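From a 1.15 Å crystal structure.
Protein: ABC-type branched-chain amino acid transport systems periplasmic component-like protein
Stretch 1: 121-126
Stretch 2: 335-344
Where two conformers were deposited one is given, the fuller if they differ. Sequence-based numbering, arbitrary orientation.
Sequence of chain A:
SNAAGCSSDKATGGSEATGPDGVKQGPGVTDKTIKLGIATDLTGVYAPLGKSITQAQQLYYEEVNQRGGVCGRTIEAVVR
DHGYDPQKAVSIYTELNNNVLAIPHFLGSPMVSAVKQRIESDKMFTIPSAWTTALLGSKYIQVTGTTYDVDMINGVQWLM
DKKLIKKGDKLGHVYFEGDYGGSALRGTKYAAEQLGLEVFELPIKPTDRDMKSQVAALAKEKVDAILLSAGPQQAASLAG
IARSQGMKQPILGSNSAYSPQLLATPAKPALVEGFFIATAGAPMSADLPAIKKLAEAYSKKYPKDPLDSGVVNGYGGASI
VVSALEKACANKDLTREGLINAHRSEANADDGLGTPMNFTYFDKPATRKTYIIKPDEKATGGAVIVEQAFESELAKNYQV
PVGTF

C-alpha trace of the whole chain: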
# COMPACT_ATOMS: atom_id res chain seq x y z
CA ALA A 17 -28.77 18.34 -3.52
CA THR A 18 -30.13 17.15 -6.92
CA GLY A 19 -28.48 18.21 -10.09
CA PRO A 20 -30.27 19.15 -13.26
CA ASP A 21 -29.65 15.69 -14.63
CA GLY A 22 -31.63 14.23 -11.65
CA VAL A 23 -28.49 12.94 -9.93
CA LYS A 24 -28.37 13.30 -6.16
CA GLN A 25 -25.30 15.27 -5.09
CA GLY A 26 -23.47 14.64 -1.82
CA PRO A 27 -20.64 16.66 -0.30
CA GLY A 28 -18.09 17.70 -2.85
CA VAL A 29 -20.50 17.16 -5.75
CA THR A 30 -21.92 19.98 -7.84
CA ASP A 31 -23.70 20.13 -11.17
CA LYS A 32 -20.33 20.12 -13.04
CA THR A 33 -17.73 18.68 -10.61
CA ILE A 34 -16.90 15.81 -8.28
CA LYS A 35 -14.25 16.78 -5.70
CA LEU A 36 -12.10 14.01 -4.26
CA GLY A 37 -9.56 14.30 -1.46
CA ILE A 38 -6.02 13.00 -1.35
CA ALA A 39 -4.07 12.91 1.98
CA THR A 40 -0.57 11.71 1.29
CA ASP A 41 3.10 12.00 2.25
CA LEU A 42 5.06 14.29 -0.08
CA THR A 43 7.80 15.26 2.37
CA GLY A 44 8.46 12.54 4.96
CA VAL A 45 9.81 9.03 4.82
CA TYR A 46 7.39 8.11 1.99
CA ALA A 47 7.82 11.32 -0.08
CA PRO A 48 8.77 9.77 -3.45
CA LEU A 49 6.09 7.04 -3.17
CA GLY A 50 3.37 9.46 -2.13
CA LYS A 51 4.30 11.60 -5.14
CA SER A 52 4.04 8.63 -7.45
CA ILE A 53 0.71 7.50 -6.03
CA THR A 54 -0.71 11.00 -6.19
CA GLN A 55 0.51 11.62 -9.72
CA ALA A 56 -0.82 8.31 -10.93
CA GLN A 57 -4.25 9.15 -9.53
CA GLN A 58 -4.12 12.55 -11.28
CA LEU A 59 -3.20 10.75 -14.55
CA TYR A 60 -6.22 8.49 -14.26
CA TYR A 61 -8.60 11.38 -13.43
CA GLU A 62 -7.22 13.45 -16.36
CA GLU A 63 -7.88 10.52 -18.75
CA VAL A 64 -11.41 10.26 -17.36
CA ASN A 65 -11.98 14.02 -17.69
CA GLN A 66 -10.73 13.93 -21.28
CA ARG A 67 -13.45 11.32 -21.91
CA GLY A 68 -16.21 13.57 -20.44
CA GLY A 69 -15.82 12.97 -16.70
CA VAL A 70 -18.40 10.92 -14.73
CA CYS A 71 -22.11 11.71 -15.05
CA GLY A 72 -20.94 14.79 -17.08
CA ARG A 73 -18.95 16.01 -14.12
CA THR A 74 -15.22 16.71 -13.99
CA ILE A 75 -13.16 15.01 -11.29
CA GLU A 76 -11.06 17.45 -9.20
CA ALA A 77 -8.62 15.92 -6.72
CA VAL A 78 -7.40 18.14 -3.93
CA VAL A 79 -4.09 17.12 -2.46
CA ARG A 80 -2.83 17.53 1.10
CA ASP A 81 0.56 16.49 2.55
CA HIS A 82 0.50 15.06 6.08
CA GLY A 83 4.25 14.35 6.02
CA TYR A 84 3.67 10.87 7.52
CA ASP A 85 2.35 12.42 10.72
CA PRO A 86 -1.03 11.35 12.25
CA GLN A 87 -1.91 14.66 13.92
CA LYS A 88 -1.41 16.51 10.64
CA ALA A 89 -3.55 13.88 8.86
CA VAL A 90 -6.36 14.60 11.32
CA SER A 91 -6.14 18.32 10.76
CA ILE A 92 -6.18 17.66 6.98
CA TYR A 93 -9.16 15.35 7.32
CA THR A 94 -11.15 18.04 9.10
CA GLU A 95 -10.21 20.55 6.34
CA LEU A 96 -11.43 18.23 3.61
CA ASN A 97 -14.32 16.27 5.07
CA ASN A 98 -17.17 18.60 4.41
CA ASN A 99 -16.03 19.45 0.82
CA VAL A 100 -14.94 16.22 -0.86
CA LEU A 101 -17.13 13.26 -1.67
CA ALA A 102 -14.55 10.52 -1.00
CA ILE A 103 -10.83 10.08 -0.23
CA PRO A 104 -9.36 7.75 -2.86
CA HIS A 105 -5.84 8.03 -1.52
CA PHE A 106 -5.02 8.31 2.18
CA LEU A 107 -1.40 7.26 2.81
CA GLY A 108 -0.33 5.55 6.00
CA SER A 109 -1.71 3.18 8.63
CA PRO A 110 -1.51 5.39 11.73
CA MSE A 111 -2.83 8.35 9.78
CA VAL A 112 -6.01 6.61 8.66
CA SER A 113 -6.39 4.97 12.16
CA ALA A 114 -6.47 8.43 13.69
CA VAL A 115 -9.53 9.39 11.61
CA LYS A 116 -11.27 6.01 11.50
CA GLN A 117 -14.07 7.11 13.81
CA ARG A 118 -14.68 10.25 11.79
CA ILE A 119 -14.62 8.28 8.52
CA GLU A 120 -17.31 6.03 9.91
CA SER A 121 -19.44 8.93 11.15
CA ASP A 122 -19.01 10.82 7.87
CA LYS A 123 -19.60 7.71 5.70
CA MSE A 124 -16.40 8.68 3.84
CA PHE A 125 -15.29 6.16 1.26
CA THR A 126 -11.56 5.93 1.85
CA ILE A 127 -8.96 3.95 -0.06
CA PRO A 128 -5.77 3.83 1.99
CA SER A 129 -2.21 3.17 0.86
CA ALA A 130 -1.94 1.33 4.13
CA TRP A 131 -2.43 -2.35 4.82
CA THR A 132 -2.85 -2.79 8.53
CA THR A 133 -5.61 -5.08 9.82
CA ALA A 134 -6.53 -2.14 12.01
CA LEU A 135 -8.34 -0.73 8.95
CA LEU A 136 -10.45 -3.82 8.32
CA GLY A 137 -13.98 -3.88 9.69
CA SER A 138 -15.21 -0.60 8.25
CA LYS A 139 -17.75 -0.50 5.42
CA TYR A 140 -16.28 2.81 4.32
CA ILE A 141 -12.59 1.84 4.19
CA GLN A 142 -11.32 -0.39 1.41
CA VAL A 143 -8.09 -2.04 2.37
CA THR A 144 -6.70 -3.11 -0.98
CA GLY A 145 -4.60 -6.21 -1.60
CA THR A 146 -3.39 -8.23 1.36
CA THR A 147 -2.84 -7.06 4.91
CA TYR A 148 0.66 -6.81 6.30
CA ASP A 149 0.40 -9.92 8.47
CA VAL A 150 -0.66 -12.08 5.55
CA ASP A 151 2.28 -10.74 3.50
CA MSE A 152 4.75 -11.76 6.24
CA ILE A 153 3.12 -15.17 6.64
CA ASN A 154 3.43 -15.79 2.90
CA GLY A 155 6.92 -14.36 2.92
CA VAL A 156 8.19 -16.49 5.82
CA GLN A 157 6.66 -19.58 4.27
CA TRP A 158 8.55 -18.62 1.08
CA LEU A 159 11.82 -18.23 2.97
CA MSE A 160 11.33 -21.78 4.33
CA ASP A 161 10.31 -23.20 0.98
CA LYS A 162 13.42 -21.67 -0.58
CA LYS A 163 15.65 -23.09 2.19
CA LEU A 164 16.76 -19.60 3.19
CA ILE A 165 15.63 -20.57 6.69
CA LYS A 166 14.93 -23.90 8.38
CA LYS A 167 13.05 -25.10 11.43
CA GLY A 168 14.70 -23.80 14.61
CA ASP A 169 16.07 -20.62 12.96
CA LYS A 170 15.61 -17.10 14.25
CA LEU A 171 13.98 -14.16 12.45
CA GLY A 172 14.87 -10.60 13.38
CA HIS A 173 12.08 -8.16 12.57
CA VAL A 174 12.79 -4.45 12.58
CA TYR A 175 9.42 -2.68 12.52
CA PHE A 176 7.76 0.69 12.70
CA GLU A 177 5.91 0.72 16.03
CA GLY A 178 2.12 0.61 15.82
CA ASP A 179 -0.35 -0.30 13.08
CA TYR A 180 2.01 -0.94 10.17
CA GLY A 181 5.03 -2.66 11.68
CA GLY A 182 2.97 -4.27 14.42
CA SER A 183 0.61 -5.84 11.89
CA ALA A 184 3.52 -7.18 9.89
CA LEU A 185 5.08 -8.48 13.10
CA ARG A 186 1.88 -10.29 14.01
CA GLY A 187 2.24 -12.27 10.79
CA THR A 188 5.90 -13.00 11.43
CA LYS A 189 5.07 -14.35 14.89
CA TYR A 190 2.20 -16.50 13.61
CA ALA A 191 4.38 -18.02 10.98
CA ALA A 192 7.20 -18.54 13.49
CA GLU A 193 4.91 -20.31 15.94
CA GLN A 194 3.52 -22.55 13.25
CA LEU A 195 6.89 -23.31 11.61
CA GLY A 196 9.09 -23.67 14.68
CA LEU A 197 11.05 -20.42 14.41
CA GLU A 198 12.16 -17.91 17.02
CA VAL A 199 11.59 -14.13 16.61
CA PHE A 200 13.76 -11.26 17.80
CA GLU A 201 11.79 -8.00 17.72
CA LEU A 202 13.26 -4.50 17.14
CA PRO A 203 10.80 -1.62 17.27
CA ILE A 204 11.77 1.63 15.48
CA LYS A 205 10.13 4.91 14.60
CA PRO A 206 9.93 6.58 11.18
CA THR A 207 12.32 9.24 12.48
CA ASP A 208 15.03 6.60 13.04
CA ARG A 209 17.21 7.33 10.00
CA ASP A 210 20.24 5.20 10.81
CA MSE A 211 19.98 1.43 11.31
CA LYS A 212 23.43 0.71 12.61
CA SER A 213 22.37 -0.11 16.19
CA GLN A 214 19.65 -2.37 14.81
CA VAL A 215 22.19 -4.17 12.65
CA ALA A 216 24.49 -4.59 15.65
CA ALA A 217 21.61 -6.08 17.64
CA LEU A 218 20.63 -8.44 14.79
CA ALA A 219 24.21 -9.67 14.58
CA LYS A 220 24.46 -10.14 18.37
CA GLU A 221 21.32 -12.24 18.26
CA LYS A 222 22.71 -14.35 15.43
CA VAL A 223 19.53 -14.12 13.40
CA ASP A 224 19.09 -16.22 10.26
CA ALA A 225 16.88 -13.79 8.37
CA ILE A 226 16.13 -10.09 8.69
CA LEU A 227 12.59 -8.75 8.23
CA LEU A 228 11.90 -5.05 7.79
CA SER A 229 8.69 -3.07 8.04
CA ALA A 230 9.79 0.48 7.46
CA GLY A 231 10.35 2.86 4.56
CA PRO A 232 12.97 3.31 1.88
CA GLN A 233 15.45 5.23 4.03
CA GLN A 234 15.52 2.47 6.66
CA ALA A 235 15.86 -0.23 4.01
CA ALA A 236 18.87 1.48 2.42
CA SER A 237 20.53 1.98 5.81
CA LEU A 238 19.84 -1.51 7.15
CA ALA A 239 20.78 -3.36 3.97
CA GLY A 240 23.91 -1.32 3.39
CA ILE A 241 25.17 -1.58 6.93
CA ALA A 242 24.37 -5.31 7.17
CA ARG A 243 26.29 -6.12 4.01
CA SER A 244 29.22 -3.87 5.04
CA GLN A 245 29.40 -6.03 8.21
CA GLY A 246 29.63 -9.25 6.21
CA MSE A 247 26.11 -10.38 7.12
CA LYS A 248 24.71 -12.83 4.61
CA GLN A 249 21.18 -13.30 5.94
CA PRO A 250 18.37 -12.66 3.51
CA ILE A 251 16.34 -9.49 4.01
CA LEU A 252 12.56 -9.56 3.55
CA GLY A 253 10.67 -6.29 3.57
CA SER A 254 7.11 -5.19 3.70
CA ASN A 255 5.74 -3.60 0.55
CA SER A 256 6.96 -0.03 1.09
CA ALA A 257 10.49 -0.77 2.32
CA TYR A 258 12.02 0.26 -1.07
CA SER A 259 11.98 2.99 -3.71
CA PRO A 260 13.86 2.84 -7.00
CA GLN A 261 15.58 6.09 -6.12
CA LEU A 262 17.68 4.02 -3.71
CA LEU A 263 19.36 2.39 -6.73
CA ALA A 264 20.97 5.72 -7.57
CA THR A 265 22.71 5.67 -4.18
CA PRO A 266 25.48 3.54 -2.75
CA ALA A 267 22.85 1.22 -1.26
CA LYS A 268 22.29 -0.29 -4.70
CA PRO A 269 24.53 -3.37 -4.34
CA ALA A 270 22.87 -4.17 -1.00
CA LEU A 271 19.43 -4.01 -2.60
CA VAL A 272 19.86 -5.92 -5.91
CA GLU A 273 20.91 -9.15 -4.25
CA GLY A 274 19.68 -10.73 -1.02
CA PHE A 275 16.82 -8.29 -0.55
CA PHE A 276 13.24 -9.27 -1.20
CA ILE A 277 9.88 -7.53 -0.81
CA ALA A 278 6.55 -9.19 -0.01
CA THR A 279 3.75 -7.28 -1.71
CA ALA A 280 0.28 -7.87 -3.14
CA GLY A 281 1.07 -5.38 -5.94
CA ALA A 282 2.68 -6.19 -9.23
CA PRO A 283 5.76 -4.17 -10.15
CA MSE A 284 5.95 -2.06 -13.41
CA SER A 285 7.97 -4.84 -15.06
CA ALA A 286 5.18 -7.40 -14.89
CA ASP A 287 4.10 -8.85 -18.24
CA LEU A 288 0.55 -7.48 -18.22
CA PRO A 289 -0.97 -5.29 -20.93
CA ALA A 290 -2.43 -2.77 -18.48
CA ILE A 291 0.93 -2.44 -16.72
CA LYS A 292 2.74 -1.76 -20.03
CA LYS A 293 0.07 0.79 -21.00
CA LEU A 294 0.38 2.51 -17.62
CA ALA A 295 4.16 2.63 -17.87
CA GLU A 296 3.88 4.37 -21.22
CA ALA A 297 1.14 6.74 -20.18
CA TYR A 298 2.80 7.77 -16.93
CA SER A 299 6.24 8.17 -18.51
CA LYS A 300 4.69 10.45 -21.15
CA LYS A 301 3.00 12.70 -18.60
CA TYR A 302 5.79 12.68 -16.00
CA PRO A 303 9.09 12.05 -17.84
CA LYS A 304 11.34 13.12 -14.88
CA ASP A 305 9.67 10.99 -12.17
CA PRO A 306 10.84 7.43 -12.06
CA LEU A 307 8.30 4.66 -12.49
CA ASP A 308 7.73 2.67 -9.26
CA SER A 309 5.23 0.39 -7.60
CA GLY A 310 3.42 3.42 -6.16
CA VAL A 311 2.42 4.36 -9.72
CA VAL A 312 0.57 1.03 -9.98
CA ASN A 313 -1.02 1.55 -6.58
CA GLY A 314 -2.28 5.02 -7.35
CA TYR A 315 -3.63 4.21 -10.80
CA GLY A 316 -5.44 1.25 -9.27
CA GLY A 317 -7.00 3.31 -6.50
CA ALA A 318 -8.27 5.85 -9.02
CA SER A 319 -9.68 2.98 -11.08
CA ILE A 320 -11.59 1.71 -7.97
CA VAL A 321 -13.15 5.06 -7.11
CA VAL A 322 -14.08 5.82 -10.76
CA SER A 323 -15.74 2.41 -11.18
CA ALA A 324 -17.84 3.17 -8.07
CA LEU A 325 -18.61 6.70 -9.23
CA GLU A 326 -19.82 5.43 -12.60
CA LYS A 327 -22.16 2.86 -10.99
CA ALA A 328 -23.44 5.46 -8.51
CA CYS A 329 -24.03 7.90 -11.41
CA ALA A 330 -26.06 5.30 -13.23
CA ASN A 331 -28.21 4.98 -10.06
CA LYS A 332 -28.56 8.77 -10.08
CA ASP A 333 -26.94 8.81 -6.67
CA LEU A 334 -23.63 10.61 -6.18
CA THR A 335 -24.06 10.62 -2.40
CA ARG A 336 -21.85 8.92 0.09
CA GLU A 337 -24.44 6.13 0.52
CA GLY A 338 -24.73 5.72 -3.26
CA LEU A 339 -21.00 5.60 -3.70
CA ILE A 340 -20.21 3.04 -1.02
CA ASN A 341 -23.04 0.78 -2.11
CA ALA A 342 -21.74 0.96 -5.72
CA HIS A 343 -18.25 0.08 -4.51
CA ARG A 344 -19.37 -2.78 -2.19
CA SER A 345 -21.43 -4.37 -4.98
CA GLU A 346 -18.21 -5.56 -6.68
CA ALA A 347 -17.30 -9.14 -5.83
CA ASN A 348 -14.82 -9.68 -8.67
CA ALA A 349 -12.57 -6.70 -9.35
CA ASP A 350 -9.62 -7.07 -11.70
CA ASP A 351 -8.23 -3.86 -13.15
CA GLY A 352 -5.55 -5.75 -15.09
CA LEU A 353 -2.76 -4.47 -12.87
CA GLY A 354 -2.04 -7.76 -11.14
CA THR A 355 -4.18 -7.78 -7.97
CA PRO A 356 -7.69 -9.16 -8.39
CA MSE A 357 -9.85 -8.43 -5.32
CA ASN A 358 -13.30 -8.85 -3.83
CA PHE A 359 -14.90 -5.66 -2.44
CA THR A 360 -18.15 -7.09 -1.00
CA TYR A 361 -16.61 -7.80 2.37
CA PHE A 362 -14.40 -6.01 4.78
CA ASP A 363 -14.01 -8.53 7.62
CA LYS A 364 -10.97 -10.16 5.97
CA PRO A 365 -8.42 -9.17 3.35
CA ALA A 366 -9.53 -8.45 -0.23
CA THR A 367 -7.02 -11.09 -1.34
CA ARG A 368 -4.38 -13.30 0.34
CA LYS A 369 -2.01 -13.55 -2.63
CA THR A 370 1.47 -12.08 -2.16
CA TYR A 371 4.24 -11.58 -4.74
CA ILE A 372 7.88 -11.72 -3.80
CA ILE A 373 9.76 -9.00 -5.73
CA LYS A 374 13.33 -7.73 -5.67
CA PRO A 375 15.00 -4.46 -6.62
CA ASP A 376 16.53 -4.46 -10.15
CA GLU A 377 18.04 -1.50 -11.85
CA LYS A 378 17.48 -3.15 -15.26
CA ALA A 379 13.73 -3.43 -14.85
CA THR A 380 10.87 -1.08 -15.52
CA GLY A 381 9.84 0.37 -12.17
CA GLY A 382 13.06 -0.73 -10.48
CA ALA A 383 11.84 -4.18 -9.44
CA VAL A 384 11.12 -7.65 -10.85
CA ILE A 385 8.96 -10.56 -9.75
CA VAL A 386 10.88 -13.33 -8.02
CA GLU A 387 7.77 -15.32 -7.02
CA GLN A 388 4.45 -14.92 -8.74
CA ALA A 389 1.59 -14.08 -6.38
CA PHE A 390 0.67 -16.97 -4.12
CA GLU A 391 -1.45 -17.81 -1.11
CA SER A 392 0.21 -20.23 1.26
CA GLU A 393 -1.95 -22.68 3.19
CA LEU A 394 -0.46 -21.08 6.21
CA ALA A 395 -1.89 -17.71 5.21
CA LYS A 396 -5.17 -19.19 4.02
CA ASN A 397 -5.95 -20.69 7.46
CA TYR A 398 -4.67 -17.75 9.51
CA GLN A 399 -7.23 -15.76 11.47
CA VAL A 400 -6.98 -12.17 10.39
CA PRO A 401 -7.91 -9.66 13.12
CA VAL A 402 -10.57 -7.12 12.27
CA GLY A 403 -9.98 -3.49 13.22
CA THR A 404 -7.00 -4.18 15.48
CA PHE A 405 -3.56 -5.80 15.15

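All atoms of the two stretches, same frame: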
# COMPACT_ATOMS: atom_id res chain seq x y z
N SER A 121 -18.36 8.00 10.89
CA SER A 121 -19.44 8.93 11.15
C SER A 121 -19.84 9.68 9.90
O SER A 121 -21.01 9.93 9.62
CB SER A 121 -19.03 9.91 12.24
OG SER A 121 -20.08 10.81 12.53
N ASP A 122 -18.84 10.03 9.10
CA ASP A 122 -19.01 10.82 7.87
C ASP A 122 -19.43 9.96 6.68
O ASP A 122 -19.81 10.49 5.64
CB ASP A 122 -17.71 11.57 7.55
CG ASP A 122 -17.42 12.70 8.49
OD1 ASP A 122 -18.36 13.20 9.17
OD2 ASP A 122 -16.27 13.11 8.52
N LYS A 123 -19.36 8.65 6.80
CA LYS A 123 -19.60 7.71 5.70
C LYS A 123 -18.65 7.98 4.52
O LYS A 123 -19.02 7.89 3.35
CB LYS A 123 -21.06 7.74 5.25
CG LYS A 123 -22.04 7.38 6.37
CD LYS A 123 -23.48 7.40 5.89
CE LYS A 123 -24.42 6.61 6.78
NZ LYS A 123 -24.32 6.85 8.25
N MSE A 124 -17.39 8.24 4.84
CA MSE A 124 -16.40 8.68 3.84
C MSE A 124 -15.72 7.49 3.23
O MSE A 124 -14.90 6.85 3.87
CB MSE A 124 -15.36 9.55 4.56
CG MSE A 124 -14.30 10.15 3.59
SE MSE A 124 -15.03 11.52 2.45
CE MSE A 124 -14.70 13.00 3.74
N PHE A 125 -16.00 7.22 1.95
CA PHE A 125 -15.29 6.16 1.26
C PHE A 125 -13.85 6.51 1.16
O PHE A 125 -13.51 7.56 0.59
CB PHE A 125 -15.92 5.93 -0.14
CG PHE A 125 -15.28 4.85 -0.96
CD1 PHE A 125 -14.72 3.71 -0.39
CD2 PHE A 125 -15.22 4.98 -2.36
CE1 PHE A 125 -14.14 2.74 -1.17
CE2 PHE A 125 -14.67 3.96 -3.11
CZ PHE A 125 -14.10 2.87 -2.54
N THR A 126 -12.96 5.69 1.71
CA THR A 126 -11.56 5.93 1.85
C THR A 126 -10.80 4.75 1.32
O THR A 126 -11.08 3.62 1.76
CB THR A 126 -11.23 6.22 3.32
OG1 THR A 126 -12.00 7.31 3.80
CG2 THR A 126 -9.80 6.53 3.50
N THR A 335 -24.12 10.39 -3.84
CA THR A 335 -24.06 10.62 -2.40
C THR A 335 -23.09 9.64 -1.83
O THR A 335 -22.66 8.69 -2.47
CB THR A 335 -25.43 10.46 -1.77
OG1 THR A 335 -25.84 9.09 -1.90
CG2 THR A 335 -26.44 11.40 -2.39
N ARG A 336 -22.75 9.85 -0.56
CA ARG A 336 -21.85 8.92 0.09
C ARG A 336 -22.45 7.51 0.22
O ARG A 336 -21.77 6.54 -0.01
CB ARG A 336 -21.41 9.47 1.43
CG ARG A 336 -20.46 10.65 1.17
CD ARG A 336 -19.75 11.05 2.41
NE ARG A 336 -18.85 12.15 2.14
CZ ARG A 336 -18.56 13.06 3.05
NH1 ARG A 336 -19.05 12.95 4.30
NH2 ARG A 336 -17.79 14.08 2.73
N GLU A 337 -23.76 7.42 0.49
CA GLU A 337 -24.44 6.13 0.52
C GLU A 337 -24.42 5.46 -0.87
O GLU A 337 -24.10 4.28 -1.05
CB GLU A 337 -25.88 6.31 1.01
CG GLU A 337 -26.74 5.06 1.02
CD GLU A 337 -28.16 5.34 1.51
OE1 GLU A 337 -29.08 5.30 0.67
OE2 GLU A 337 -28.35 5.58 2.72
N GLY A 338 -24.71 6.25 -1.91
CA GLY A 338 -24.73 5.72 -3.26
C GLY A 338 -23.36 5.21 -3.67
O GLY A 338 -23.21 4.15 -4.28
N LEU A 339 -22.34 5.95 -3.29
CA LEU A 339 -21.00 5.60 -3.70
C LEU A 339 -20.50 4.33 -3.04
O LEU A 339 -19.93 3.46 -3.66
CB LEU A 339 -20.05 6.76 -3.44
CG LEU A 339 -18.63 6.55 -3.96
CD1 LEU A 339 -18.60 6.45 -5.48
CD2 LEU A 339 -17.75 7.72 -3.54
N ILE A 340 -20.69 4.21 -1.72
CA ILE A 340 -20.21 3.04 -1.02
C ILE A 340 -20.97 1.80 -1.45
O ILE A 340 -20.39 0.75 -1.60
CB ILE A 340 -20.17 3.22 0.51
CG1 ILE A 340 -19.24 2.17 1.14
CG2 ILE A 340 -21.55 3.16 1.11
CD1 ILE A 340 -17.79 2.30 0.72
N ASN A 341 -22.27 1.95 -1.69
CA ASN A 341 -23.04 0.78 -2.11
C ASN A 341 -22.61 0.33 -3.51
O ASN A 341 -22.52 -0.84 -3.78
CB ASN A 341 -24.52 1.11 -2.02
CG ASN A 341 -25.03 1.16 -0.59
OD1 ASN A 341 -24.36 0.71 0.32
ND2 ASN A 341 -26.15 1.76 -0.42
N ALA A 342 -22.28 1.28 -4.40
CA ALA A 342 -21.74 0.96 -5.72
C ALA A 342 -20.41 0.22 -5.57
O ALA A 342 -20.19 -0.81 -6.19
CB ALA A 342 -21.56 2.22 -6.56
N HIS A 343 -19.52 0.73 -4.71
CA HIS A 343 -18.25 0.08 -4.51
C HIS A 343 -18.42 -1.37 -3.98
O HIS A 343 -17.84 -2.32 -4.46
CB HIS A 343 -17.39 0.87 -3.50
CG HIS A 343 -16.12 0.17 -3.19
ND1 HIS A 343 -15.16 -0.13 -4.12
CD2 HIS A 343 -15.72 -0.39 -2.02
CE1 HIS A 343 -14.19 -0.81 -3.54
NE2 HIS A 343 -14.51 -0.98 -2.26
N ARG A 344 -19.24 -1.52 -2.94
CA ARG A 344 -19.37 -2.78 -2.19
C ARG A 344 -20.23 -3.79 -2.91
O ARG A 344 -20.46 -4.88 -2.36
CB ARG A 344 -19.94 -2.55 -0.81
CG ARG A 344 -19.03 -1.76 0.12
CD ARG A 344 -18.11 -2.61 0.91
NE ARG A 344 -17.09 -1.87 1.64
CZ ARG A 344 -15.82 -2.21 1.67
NH1 ARG A 344 -15.38 -3.27 1.05
NH2 ARG A 344 -14.97 -1.50 2.40
O HOH W 1 -19.14 6.76 0.80

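The one direct hydrogen bond in this contact links a charged side chain to an uncharged backbone oxygen: NH1 of Arg-336 donates to O of Asp-122 at 2.9 Å, although Asp-122 has a carboxylate of its own. The example illustrates a general principle, that the C-terminal end of a helix leaves carbonyls free for a partner from a distant part of the chain. Asp-122 lies in the last turn of its helix, and Lys-123 leaves helical geometry with positive phi (58°) in a Schellman motif, turning the chain toward the loop that follows.

Arginine suits this position because its long side chain carries a flat, multidentate donor. From the first turn of the second helix, Arg-336 runs out with chi1 m and chi2 and chi3 both t, and its guanidinium meets O of Asp-122 near the plane of the group, where its N-H bonds lie. The flat face is left for a softer contact: the methyl CE of Met-124, a selenomethionine, packs over it, 3.4 Å from NH2 of Arg-336. The CA-to-CB bond of Met-124 points away from the helix, yet its flexible chain (t, p, p) brings the end back. Lys-123 contributes mainly through its backbone and the base of its side chain, while its end leads away, as suits a charged residue that is exposed.

A water completes the polar seam. It donates to O of Lys-123 and to O of Arg-336, with its oxygen 2.8 Å from each, and so joins two carbonyls that could not bond to one another.

Beyond this seam the contact becomes apolar and aromatic. Phe-125, with chi1 t and its CA-to-CB bond directed toward the helix, gives up 111 Å² to the other stretch, out of 444 Å² buried on both sides together. Its ring meets Leu-339, Ile-340 and His-343 of the helix. CD2 of Leu-339 lies at the ring edge, 3.9 Å from CD2 of Phe-125, and CD1 of Ile-340 approaches CD1 of Phe-125 to 3.6 Å. Phe-125, Leu-339 and Ile-340 are all buried, and the branched apolar side chains of the last two fit against the ring without leaving a polar group unsatisfied. Farther along, CZ of Phe-125 sits over a face of the His-343 ring, 3.4 Å from its CG; the two ring planes are inclined at 34°. Histidine can offer that face while its NE2 is hydrogen-bonded elsewhere in the structure.

The helix supporting these side chains is firmly started. OG1 of Thr-335 caps it by accepting from N of Gly-338 at 3.1 Å, and backbone bonds from Leu-339 N to Thr-335 O onward continue the helix, from which Arg-336, Leu-339, Ile-340 and His-343 reach the other stretch.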